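Local coordinates for sulfatase (Bacteroides fragilis CAG:558, PDB 6USS), which probably hydrolyses aryl sulfate esters as a calcium-dependent arylsulfatase of a gut bacterium, captured here as a variant altered at its catalytic position, at residues T97-A102 with H142-T147; N202-R207 with T229-A234; R271-Y276 with L281-A286; P343-S346 with A351-G354. The protein carries 1 engineered substitution. One frame throughout, in Å; residues are numbered along the deposited sequence.

Contact 1 of 4, residues T97-A102 with H142-T147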
loop_
_atom_site.group_PDB
_atom_site.type_symbol
_atom_site.label_atom_id
_atom_site.label_comp_id
_atom_site.label_asym_id
_atom_site.label_seq_id
_atom_site.Cartn_x
_atom_site.Cartn_y
_atom_site.Cartn_z
ATOM N N THR A 97 -8.895 8.222 -12.362
ATOM C CA THR A 97 -10.287 8.224 -11.953
ATOM C C THR A 97 -11.264 7.972 -13.089
ATOM O O THR A 97 -12.461 7.850 -12.824
ATOM C CB THR A 97 -10.674 9.569 -11.302
ATOM O OG1 THR A 97 -10.653 10.611 -12.293
ATOM C CG2 THR A 97 -9.748 9.936 -10.131
ATOM N N GLY A 98 -10.810 7.936 -14.342
ATOM C CA GLY A 98 -11.733 7.720 -15.446
ATOM C C GLY A 98 -12.724 8.836 -15.667
ATOM O O GLY A 98 -13.735 8.637 -16.345
ATOM N N THR A 99 -12.431 10.010 -15.128
ATOM C CA THR A 99 -13.305 11.170 -15.104
ATOM C C THR A 99 -12.720 12.227 -16.028
ATOM O O THR A 99 -11.497 12.396 -16.081
ATOM C CB THR A 99 -13.427 11.688 -13.654
ATOM O OG1 THR A 99 -14.392 10.903 -12.928
ATOM C CG2 THR A 99 -13.833 13.116 -13.598
ATOM N N ASN A 100 -13.583 12.906 -16.786
ATOM C CA ASN A 100 -13.144 14.079 -17.538
ATOM C C ASN A 100 -12.745 15.206 -16.579
ATOM O O ASN A 100 -13.335 15.371 -15.505
ATOM C CB ASN A 100 -14.251 14.561 -18.481
ATOM C CG ASN A 100 -13.868 15.842 -19.230
ATOM O OD1 ASN A 100 -14.269 16.936 -18.841
ATOM N ND2 ASN A 100 -13.088 15.707 -20.296
ATOM N N ALA A 101 -11.743 15.998 -16.978
ATOM C CA ALA A 101 -11.181 16.994 -16.064
ATOM C C ALA A 101 -12.234 17.997 -15.584
ATOM O O ALA A 101 -12.189 18.463 -14.439
ATOM C CB ALA A 101 -10.010 17.715 -16.740
ATOM N N ALA A 102 -13.196 18.341 -16.442
ATOM C CA ALA A 102 -14.203 19.316 -16.043
ATOM C C ALA A 102 -14.957 18.832 -14.818
ATOM O O ALA A 102 -15.288 19.627 -13.936
ATOM C CB ALA A 102 -15.170 19.600 -17.196
ATOM N N HIS A 142 -10.526 19.815 -0.434
ATOM C CA HIS A 142 -10.739 20.259 -1.813
ATOM C C HIS A 142 -10.300 19.160 -2.765
ATOM O O HIS A 142 -9.382 19.354 -3.573
ATOM C CB HIS A 142 -9.988 21.563 -2.108
ATOM C CG HIS A 142 -10.802 22.809 -1.910
ATOM N ND1 HIS A 142 -11.334 23.172 -0.690
ATOM C CD2 HIS A 142 -11.148 23.795 -2.778
ATOM C CE1 HIS A 142 -11.984 24.317 -0.819
ATOM N NE2 HIS A 142 -11.890 24.715 -2.075
ATOM N N THR A 143 -10.946 17.996 -2.657
ATOM C CA THR A 143 -10.604 16.829 -3.450
ATOM C C THR A 143 -11.824 16.321 -4.198
ATOM O O THR A 143 -12.965 16.562 -3.792
ATOM C CB THR A 143 -10.049 15.693 -2.574
ATOM O OG1 THR A 143 -11.077 15.223 -1.689
ATOM C CG2 THR A 143 -8.841 16.176 -1.777
ATOM N N PHE A 144 -11.564 15.609 -5.294
ATOM C CA PHE A 144 -12.564 14.782 -5.952
ATOM C C PHE A 144 -12.386 13.348 -5.462
ATOM O O PHE A 144 -11.314 12.751 -5.651
ATOM C CB PHE A 144 -12.436 14.860 -7.473
ATOM C CG PHE A 144 -13.507 14.105 -8.203
ATOM C CD1 PHE A 144 -14.752 14.672 -8.406
ATOM C CD2 PHE A 144 -13.274 12.820 -8.673
ATOM C CE1 PHE A 144 -15.753 13.971 -9.060
ATOM C CE2 PHE A 144 -14.270 12.118 -9.343
ATOM C CZ PHE A 144 -15.511 12.696 -9.540
ATOM N N GLN A 145 -13.414 12.816 -4.795
ATOM C CA GLN A 145 -13.381 11.437 -4.319
ATOM C C GLN A 145 -13.656 10.503 -5.487
ATOM O O GLN A 145 -14.578 10.741 -6.275
ATOM C CB GLN A 145 -14.409 11.195 -3.214
ATOM C CG GLN A 145 -14.495 9.715 -2.789
ATOM C CD GLN A 145 -15.526 9.438 -1.691
ATOM O OE1 GLN A 145 -16.286 10.327 -1.296
ATOM N NE2 GLN A 145 -15.550 8.199 -1.194
ATOM N N ALA A 146 -12.854 9.451 -5.609
ATOM C CA ALA A 146 -13.034 8.552 -6.740
ATOM C C ALA A 146 -12.429 7.195 -6.426
ATOM O O ALA A 146 -11.487 7.079 -5.637
ATOM C CB ALA A 146 -12.422 9.115 -8.030
ATOM N N THR A 147 -13.003 6.172 -7.053
ATOM C CA THR A 147 -12.490 4.814 -6.980
ATOM C C THR A 147 -11.319 4.677 -7.951
ATOM O O THR A 147 -11.489 4.854 -9.166
ATOM C CB THR A 147 -13.606 3.828 -7.311
ATOM O OG1 THR A 147 -14.643 3.964 -6.330
ATOM C CG2 THR A 147 -13.082 2.410 -7.297
#
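T97, the last residue of helix 88-97, meets A146, just past strand 143-145, through methyl groups. CG2 of T97 lies 3.5 Å from CB of A146, and T97 CB stands only slightly farther from that same methyl. The chi1 of T97 (68°) wedges OG1 between the backbone N and the carbonyl carbon; CG2 falls beside the N and is left to do the touching. The hydroxyl itself turns back into its own helix to the carbonyl of C93, and it also receives a weak bond from T99 N, at 3.4 Å from T97 OG1.

F144 makes the second patch. Its ring, carried by a CG anti to the backbone N (chi1 -176°), comes from the opposite direction to the side chain of T99, whose OG1 sits 3.8 Å from F144 CE2. The approach is oblique to the ring and stays a van der Waals contact.

T97 and G98 close the sulfatase signature that begins close to the engineered C88. G98 leaves the helix with positive phi, and N100 then caps the next one, its OD1 accepting from A102 N at 3.0 Å.

Q400 spans the two segments, its amide bonded to T97 O and T147 N. From outside the segments, R103 and H104 of helix 101-104 touch the F144 ring. The contact thus packs the end of helix 88-97 and the linker that follows it against strand 143-145 and the residues just after it, the strand being paired in parallel with strand 133-135.

Contact 2 of 4, residues N202-R207 with T229-A234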
loop_
_atom_site.group_PDB
_atom_site.type_symbol
_atom_site.label_atom_id
_atom_site.label_comp_id
_atom_site.label_asym_id
_atom_site.label_seq_id
_atom_site.Cartn_x
_atom_site.Cartn_y
_atom_site.Cartn_z
ATOM N N ASN A 202 23.486 15.402 -7.415
ATOM C CA ASN A 202 22.747 16.374 -6.622
ATOM C C ASN A 202 21.708 15.725 -5.718
ATOM O O ASN A 202 20.826 16.422 -5.203
ATOM C CB ASN A 202 22.077 17.411 -7.528
ATOM C CG ASN A 202 23.085 18.286 -8.258
ATOM O OD1 ASN A 202 24.230 18.432 -7.826
ATOM N ND2 ASN A 202 22.659 18.874 -9.368
ATOM N N ASN A 203 21.787 14.412 -5.516
ATOM C CA ASN A 203 20.835 13.673 -4.684
ATOM C C ASN A 203 19.401 13.856 -5.158
ATOM O O ASN A 203 18.466 13.725 -4.354
ATOM C CB ASN A 203 20.925 14.069 -3.200
ATOM C CG ASN A 203 22.332 13.982 -2.641
ATOM O OD1 ASN A 203 23.158 13.193 -3.104
ATOM N ND2 ASN A 203 22.609 14.791 -1.629
ATOM N N TYR A 204 19.218 14.179 -6.442
ATOM C CA TYR A 204 17.905 14.506 -7.008
ATOM C C TYR A 204 17.201 15.605 -6.218
ATOM O O TYR A 204 15.964 15.667 -6.191
ATOM C CB TYR A 204 17.017 13.258 -7.116
ATOM C CG TYR A 204 17.770 12.093 -7.695
ATOM C CD1 TYR A 204 18.280 12.155 -8.987
ATOM C CD2 TYR A 204 18.015 10.944 -6.944
ATOM C CE1 TYR A 204 19.005 11.093 -9.529
ATOM C CE2 TYR A 204 18.733 9.864 -7.483
ATOM C CZ TYR A 204 19.230 9.958 -8.775
ATOM O OH TYR A 204 19.955 8.922 -9.317
ATOM N N GLY A 205 17.969 16.468 -5.552
ATOM C CA GLY A 205 17.412 17.560 -4.774
ATOM C C GLY A 205 17.419 17.367 -3.271
ATOM O O GLY A 205 17.206 18.345 -2.547
ATOM N N ASN A 206 17.666 16.168 -2.768
ATOM C CA ASN A 206 17.561 15.954 -1.330
ATOM C C ASN A 206 18.740 16.589 -0.602
ATOM O O ASN A 206 19.899 16.386 -0.980
ATOM C CB ASN A 206 17.496 14.464 -1.015
ATOM C CG ASN A 206 16.198 13.832 -1.465
ATOM O OD1 ASN A 206 15.202 13.845 -0.734
ATOM N ND2 ASN A 206 16.199 13.273 -2.672
ATOM N N ARG A 207 18.443 17.360 0.444
ATOM C CA ARG A 207 19.488 17.918 1.285
ATOM C C ARG A 207 19.974 16.868 2.273
ATOM O O ARG A 207 19.239 15.949 2.645
ATOM C CB ARG A 207 18.987 19.151 2.038
ATOM C CG ARG A 207 18.552 20.284 1.134
ATOM C CD ARG A 207 18.744 21.639 1.802
ATOM N NE ARG A 207 19.902 22.348 1.260
ATOM C CZ ARG A 207 20.996 22.646 1.955
ATOM N NH1 ARG A 207 21.090 22.312 3.241
ATOM N NH2 ARG A 207 21.996 23.289 1.366
ATOM N N THR A 229 24.259 8.298 -11.495
ATOM C CA THR A 229 23.042 7.701 -12.043
ATOM C C THR A 229 22.014 8.809 -12.308
ATOM O O THR A 229 21.478 9.408 -11.367
ATOM C CB THR A 229 22.481 6.634 -11.101
ATOM O OG1 THR A 229 23.495 5.670 -10.780
ATOM C CG2 THR A 229 21.303 5.915 -11.742
ATOM N N PHE A 230 21.774 9.100 -13.591
ATOM C CA PHE A 230 20.662 9.943 -14.027
ATOM C C PHE A 230 19.328 9.351 -13.552
ATOM O O PHE A 230 19.153 8.129 -13.520
ATOM C CB PHE A 230 20.683 10.058 -15.559
ATOM C CG PHE A 230 20.200 11.385 -16.086
ATOM C CD1 PHE A 230 20.959 12.532 -15.915
ATOM C CD2 PHE A 230 18.991 11.485 -16.756
ATOM C CE1 PHE A 230 20.522 13.754 -16.401
ATOM C CE2 PHE A 230 18.552 12.697 -17.235
ATOM C CZ PHE A 230 19.324 13.838 -17.060
ATOM N N VAL A 231 18.373 10.222 -13.187
ATOM C CA VAL A 231 17.201 9.751 -12.438
ATOM C C VAL A 231 16.362 8.783 -13.270
ATOM O O VAL A 231 15.811 7.808 -12.735
ATOM C CB VAL A 231 16.358 10.930 -11.905
ATOM C CG1 VAL A 231 15.595 11.625 -13.003
ATOM C CG2 VAL A 231 15.384 10.417 -10.848
ATOM N N SER A 232 16.252 9.026 -14.585
ATOM C CA SER A 232 15.553 8.093 -15.469
ATOM C C SER A 232 16.198 6.721 -15.464
ATOM O O SER A 232 15.506 5.715 -15.664
ATOM C CB SER A 232 15.522 8.640 -16.904
ATOM O OG SER A 232 15.234 10.027 -16.910
ATOM N N GLU A 233 17.522 6.668 -15.280
ATOM C CA GLU A 233 18.211 5.388 -15.147
ATOM C C GLU A 233 17.885 4.743 -13.805
ATOM O O GLU A 233 17.547 3.549 -13.742
ATOM C CB GLU A 233 19.726 5.585 -15.302
ATOM C CG GLU A 233 20.577 4.301 -15.301
ATOM C CD GLU A 233 20.169 3.293 -16.382
ATOM O OE1 GLU A 233 19.721 3.704 -17.479
ATOM O OE2 GLU A 233 20.291 2.071 -16.138
ATOM N N ALA A 234 17.954 5.530 -12.724
ATOM C CA ALA A 234 17.601 5.021 -11.404
ATOM C C ALA A 234 16.188 4.458 -11.392
ATOM O O ALA A 234 15.938 3.383 -10.827
ATOM C CB ALA A 234 17.733 6.126 -10.355
#
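Y204 reaches across with one side of its ring and its hydroxyl: V231 lies over a face, and T229 O sits near the plane at the OH end. CG2 of V231 makes a CH-pi contact 4.1 Å from the centroid of the Y204 ring and 23° off its normal, displaced toward the rim. V231 CB comes even nearer the ring atoms, 3.6 Å from Y204 CE1. The valine's CG2 is anti to its backbone N because chi1 is 73°, and that torsion turns the methyl over the ring.

The hydroxyl end carries the polar part. Y204 OH donates to T229 O at 2.6 Å, a short bond, with the donor tilted 35° from the carbonyl plane. CB of A234 approaches obliquely, 3.7 Å from Y204 OH.

Behind the tyrosine the loop is tied to itself. N203 and N206 each donate a side-chain N-H to the other's main-chain carbonyl, around a turn in which N203, Y204 and G205 all have positive phi.

F230 holds the N-cap position of helix 231-247. The loop after strand 185-187 thus packs through Y204 on the first turn of this helix, within the sulfatase fold of the alkaline phosphatase clan, the V231 side chain being about 10 Å from that of the calcium ligand D42.

Contact 3 of 4, residues R271-Y276 with L281-A286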
loop_
_atom_site.group_PDB
_atom_site.type_symbol
_atom_site.label_atom_id
_atom_site.label_comp_id
_atom_site.label_asym_id
_atom_site.label_seq_id
_atom_site.Cartn_x
_atom_site.Cartn_y
_atom_site.Cartn_z
ATOM N N ARG A 271 25.503 10.917 -20.896
ATOM C CA ARG A 271 25.444 9.746 -21.767
ATOM C C ARG A 271 25.130 10.114 -23.212
ATOM O O ARG A 271 25.537 9.405 -24.137
ATOM C CB ARG A 271 24.396 8.765 -21.252
ATOM C CG ARG A 271 24.703 8.239 -19.873
ATOM C CD ARG A 271 23.681 7.210 -19.439
ATOM N NE ARG A 271 22.397 7.833 -19.130
ATOM C CZ ARG A 271 21.295 7.154 -18.838
ATOM N NH1 ARG A 271 21.318 5.828 -18.800
ATOM N NH2 ARG A 271 20.179 7.797 -18.578
ATOM N N PHE A 272 24.414 11.203 -23.441
ATOM C CA PHE A 272 23.977 11.519 -24.791
ATOM C C PHE A 272 24.242 12.955 -25.203
ATOM O O PHE A 272 24.139 13.264 -26.398
ATOM C CB PHE A 272 22.474 11.229 -24.941
ATOM C CG PHE A 272 22.027 9.989 -24.224
ATOM C CD1 PHE A 272 22.367 8.730 -24.712
ATOM C CD2 PHE A 272 21.275 10.074 -23.065
ATOM C CE1 PHE A 272 21.958 7.574 -24.052
ATOM C CE2 PHE A 272 20.855 8.923 -22.398
ATOM C CZ PHE A 272 21.193 7.674 -22.897
ATOM N N TYR A 273 24.586 13.829 -24.261
ATOM C CA TYR A 273 24.576 15.259 -24.537
ATOM C C TYR A 273 25.513 15.614 -25.685
ATOM O O TYR A 273 25.093 16.231 -26.672
ATOM C CB TYR A 273 24.945 16.019 -23.273
ATOM C CG TYR A 273 25.113 17.484 -23.501
ATOM C CD1 TYR A 273 24.008 18.320 -23.613
ATOM C CD2 TYR A 273 26.375 18.040 -23.594
ATOM C CE1 TYR A 273 24.161 19.670 -23.821
ATOM C CE2 TYR A 273 26.540 19.391 -23.792
ATOM C CZ TYR A 273 25.433 20.202 -23.906
ATOM O OH TYR A 273 25.614 21.544 -24.099
ATOM N N GLN A 274 26.784 15.214 -25.585
ATOM C CA GLN A 274 27.780 15.635 -26.567
ATOM C C GLN A 274 27.453 15.126 -27.964
ATOM O O GLN A 274 27.771 15.793 -28.958
ATOM C CB GLN A 274 29.180 15.170 -26.146
ATOM C CG GLN A 274 30.312 15.784 -26.970
ATOM C CD GLN A 274 30.272 17.307 -26.958
ATOM O OE1 GLN A 274 30.179 17.935 -25.901
ATOM N NE2 GLN A 274 30.332 17.905 -28.139
ATOM N N LYS A 275 26.814 13.961 -28.066
ATOM C CA LYS A 275 26.448 13.459 -29.385
ATOM C C LYS A 275 25.569 14.461 -30.133
ATOM O O LYS A 275 25.778 14.717 -31.327
ATOM C CB LYS A 275 25.752 12.101 -29.259
ATOM C CG LYS A 275 25.235 11.566 -30.606
ATOM C CD LYS A 275 24.525 10.220 -30.459
ATOM C CE LYS A 275 23.353 10.291 -29.495
ATOM N NZ LYS A 275 22.604 8.990 -29.490
ATOM N N TYR A 276 24.594 15.063 -29.442
ATOM C CA TYR A 276 23.711 16.008 -30.120
ATOM C C TYR A 276 24.416 17.326 -30.409
ATOM O O TYR A 276 24.141 17.966 -31.433
ATOM C CB TYR A 276 22.440 16.228 -29.294
ATOM C CG TYR A 276 21.593 14.988 -29.251
ATOM C CD1 TYR A 276 20.858 14.602 -30.365
ATOM C CD2 TYR A 276 21.556 14.174 -28.117
ATOM C CE1 TYR A 276 20.089 13.460 -30.352
ATOM C CE2 TYR A 276 20.779 13.005 -28.094
ATOM C CZ TYR A 276 20.052 12.658 -29.224
ATOM O OH TYR A 276 19.275 11.522 -29.256
ATOM N N LEU A 281 23.186 20.632 -32.773
ATOM C CA LEU A 281 22.120 21.286 -32.034
ATOM C C LEU A 281 22.688 22.299 -31.042
ATOM O O LEU A 281 23.817 22.167 -30.553
ATOM C CB LEU A 281 21.274 20.268 -31.279
ATOM C CG LEU A 281 20.325 19.347 -32.039
ATOM C CD1 LEU A 281 21.093 18.382 -32.955
ATOM C CD2 LEU A 281 19.502 18.582 -31.007
ATOM N N THR A 282 21.889 23.323 -30.759
ATOM C CA THR A 282 22.219 24.265 -29.710
ATOM C C THR A 282 22.242 23.541 -28.364
ATOM O O THR A 282 21.617 22.491 -28.214
ATOM C CB THR A 282 21.190 25.378 -29.685
ATOM O OG1 THR A 282 19.958 24.830 -29.198
ATOM C CG2 THR A 282 20.978 25.926 -31.089
ATOM N N PRO A 283 22.971 24.071 -27.377
ATOM C CA PRO A 283 23.057 23.370 -26.081
ATOM C C PRO A 283 21.707 23.063 -25.459
ATOM O O PRO A 283 21.482 21.931 -25.004
ATOM C CB PRO A 283 23.871 24.343 -25.222
ATOM C CG PRO A 283 24.710 25.082 -26.198
ATOM C CD PRO A 283 23.849 25.252 -27.428
ATOM N N LYS A 284 20.805 24.048 -25.423
ATOM C CA LYS A 284 19.450 23.820 -24.932
ATOM C C LYS A 284 18.804 22.642 -25.647
ATOM O O LYS A 284 18.253 21.734 -25.009
ATOM C CB LYS A 284 18.602 25.079 -25.122
ATOM C CG LYS A 284 18.910 26.199 -24.169
ATOM C CD LYS A 284 18.030 27.396 -24.485
ATOM C CE LYS A 284 18.273 28.538 -23.528
ATOM N NZ LYS A 284 19.604 29.116 -23.744
ATOM N N GLU A 285 18.892 22.617 -26.978
ATOM C CA GLU A 285 18.239 21.540 -27.715
ATOM C C GLU A 285 18.999 20.217 -27.573
ATOM O O GLU A 285 18.380 19.148 -27.571
ATOM C CB GLU A 285 18.066 21.935 -29.189
ATOM C CG GLU A 285 17.114 23.129 -29.430
ATOM C CD GLU A 285 15.712 22.930 -28.850
ATOM O OE1 GLU A 285 14.924 22.129 -29.414
ATOM O OE2 GLU A 285 15.391 23.577 -27.823
ATOM N N ALA A 286 20.325 20.256 -27.432
ATOM C CA ALA A 286 21.051 19.019 -27.172
ATOM C C ALA A 286 20.660 18.420 -25.821
ATOM O O ALA A 286 20.548 17.198 -25.693
ATOM C CB ALA A 286 22.558 19.253 -27.236
#
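Y273 has its CG anti to the backbone N (chi1 173°), and this carries the ring across to P283 and A286; the backbone of Y276 sets its CB against A286, and chi1 of -68° leads the ring away from it. Both tyrosines, one turn apart on the same face of the helix, touch the methyl of A286: A286 CB is 3.8 Å from Y273 CE1 and 3.7 Å from Y276 CB. Farther out, Y273 OH touches P283 CB at 3.5 Å, the two side chains crossing at a slant, while P283 O lies at the edge of the ring. That hydroxyl is bonded to K268, and the one on Y276 to E293.

The polar link is in the backbone. L281 N donates to Y276 O at 3.1 Å, nearly straight (168°), a bond spanning from residue i+5 back to residue i across the turn between the helices. Leucine CD1 also crowds this oxygen, at 3.4 Å from Y276 O.

T282 then starts the next helix as its N-cap, accepting a weak bond from E285 N and bonded to D334 as well. The contact therefore joins two consecutive helices through a tight turn: short helix 273-279 packs on the opening turn of the long helix 283-308, whose later residues A289, A290 and E293 meet Y276 and F272.

Contact 4 of 4, residues P343-S346 with A351-G354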
loop_
_atom_site.group_PDB
_atom_site.type_symbol
_atom_site.label_atom_id
_atom_site.label_comp_id
_atom_site.label_asym_id
_atom_site.label_seq_id
_atom_site.Cartn_x
_atom_site.Cartn_y
_atom_site.Cartn_z
ATOM N N PRO A 343 4.434 20.345 -36.343
ATOM C CA PRO A 343 3.506 21.330 -36.908
ATOM C C PRO A 343 2.356 21.723 -35.993
ATOM O O PRO A 343 1.465 22.423 -36.445
ATOM C CB PRO A 343 2.944 20.595 -38.118
ATOM C CG PRO A 343 2.856 19.194 -37.627
ATOM C CD PRO A 343 4.141 18.997 -36.850
ATOM N N LEU A 344 2.331 21.260 -34.749
ATOM C CA LEU A 344 1.228 21.649 -33.880
ATOM C C LEU A 344 1.463 23.048 -33.316
ATOM O O LEU A 344 2.607 23.482 -33.156
ATOM C CB LEU A 344 1.050 20.646 -32.740
ATOM C CG LEU A 344 0.915 19.195 -33.177
ATOM C CD1 LEU A 344 0.591 18.340 -31.973
ATOM C CD2 LEU A 344 -0.162 19.081 -34.246
ATOM N N ASN A 345 0.365 23.748 -33.007
ATOM C CA ASN A 345 0.439 25.106 -32.473
ATOM C C ASN A 345 0.731 25.101 -30.968
ATOM O O ASN A 345 0.022 24.454 -30.187
ATOM C CB ASN A 345 -0.869 25.848 -32.759
ATOM C CG ASN A 345 -0.703 27.369 -32.751
ATOM O OD1 ASN A 345 0.110 27.919 -32.012
ATOM N ND2 ASN A 345 -1.507 28.054 -33.568
ATOM N N SER A 346 1.774 25.821 -30.571
ATOM C CA SER A 346 2.050 26.120 -29.165
ATOM C C SER A 346 2.371 24.797 -28.436
ATOM O O SER A 346 2.992 23.882 -29.002
ATOM C CB SER A 346 0.892 26.936 -28.593
ATOM O OG SER A 346 1.063 27.220 -27.218
ATOM N N ALA A 351 -4.695 25.189 -25.125
ATOM C CA ALA A 351 -5.769 24.356 -25.636
ATOM C C ALA A 351 -5.558 23.986 -27.098
ATOM O O ALA A 351 -6.293 23.134 -27.617
ATOM C CB ALA A 351 -7.112 25.063 -25.444
ATOM N N TYR A 352 -4.572 24.597 -27.761
ATOM C CA TYR A 352 -4.188 24.206 -29.108
ATOM C C TYR A 352 -3.652 22.772 -29.111
ATOM O O TYR A 352 -3.332 22.198 -28.064
ATOM C CB TYR A 352 -3.135 25.174 -29.657
ATOM C CG TYR A 352 -3.689 26.537 -30.015
ATOM C CD1 TYR A 352 -5.060 26.727 -30.130
ATOM C CD2 TYR A 352 -2.853 27.638 -30.216
ATOM C CE1 TYR A 352 -5.595 27.969 -30.445
ATOM C CE2 TYR A 352 -3.379 28.886 -30.538
ATOM C CZ TYR A 352 -4.757 29.040 -30.652
ATOM O OH TYR A 352 -5.318 30.257 -30.969
ATOM N N GLU A 353 -3.535 22.188 -30.316
ATOM C CA GLU A 353 -3.102 20.789 -30.425
ATOM C C GLU A 353 -1.721 20.566 -29.820
ATOM O O GLU A 353 -1.416 19.462 -29.352
ATOM C CB GLU A 353 -3.099 20.343 -31.884
ATOM C CG GLU A 353 -4.469 20.388 -32.542
ATOM C CD GLU A 353 -5.375 19.238 -32.098
ATOM O OE1 GLU A 353 -5.207 18.099 -32.609
ATOM O OE2 GLU A 353 -6.249 19.482 -31.237
ATOM N N GLY A 354 -0.871 21.594 -29.833
ATOM C CA GLY A 354 0.451 21.456 -29.254
ATOM C C GLY A 354 0.412 21.178 -27.766
ATOM O O GLY A 354 1.351 20.591 -27.220
#
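N345 O is approached by several groups of G354 and Y352 at once. G354 N donates to it at 3.0 Å, but the bend at the hydrogen (127°) makes the bond weak; G354 CA adds a CA-H...O contact of 3.2 Å to the same N345 O, and CB of Y352 packs 3.3 Å from it. The next carbonyl, S346 O, takes a second, straighter CA-H...O contact from G354 CA, at 3.5 Å. It is the lack of a side chain at G354 that lets both carbonyls come so close, an example of glycine serving tight packing.

The side chains of N345 and Y352 run side by side in the same direction. With CG anti to the backbone N (chi1 -157°), the asparagine lays its amide along the tyrosine ring, CG at 3.3 Å from Y352 CD2, the two planes 41° apart. S346 CB reaches the ring edge. L344 CD1 lies 3.5 Å from E353 O, and CB of L344 rests on the G354 backbone.

The buried carboxylate of E353 points away, bound to K450 and R357 and to the hydroxyl of Y83, which would probably favour its charged form. Y352 OH reaches E461, and its ring touches I452 and Y454.

Here a loop leaving strand 315-321 is packed on the short, weakly bonded helix about 353-356, which leads straight into strand 357-363 of the large mixed sheet, while A351 touches strand 441-446 and Y352 touches strand 449-454 of the antiparallel sheet.

In the fold
The four contacts differ in chemistry as well as in burial. Contacts 1, 2 and 4 are buried, whereas contact 3 is only partly so and lies farthest from the chain centre. Contact 1 relies on methyl and aromatic packing, contact 2 on one short phenol-to-carbonyl bond with a ring face, contact 3 on tyrosine packing round an alanine plus a backbone bond across the turn, and contact 4 on a crowded carbonyl beside a glycine. Contacts 2 and 3 touch directly: a salt bridge, E233 OE1 to R271 NH1 at 3.0 Å, joins helix 231-247 to the residues just before helix 273-279. Contacts 1 and 3 lie on opposite sides of the chain centre, their centres about 40 Å apart.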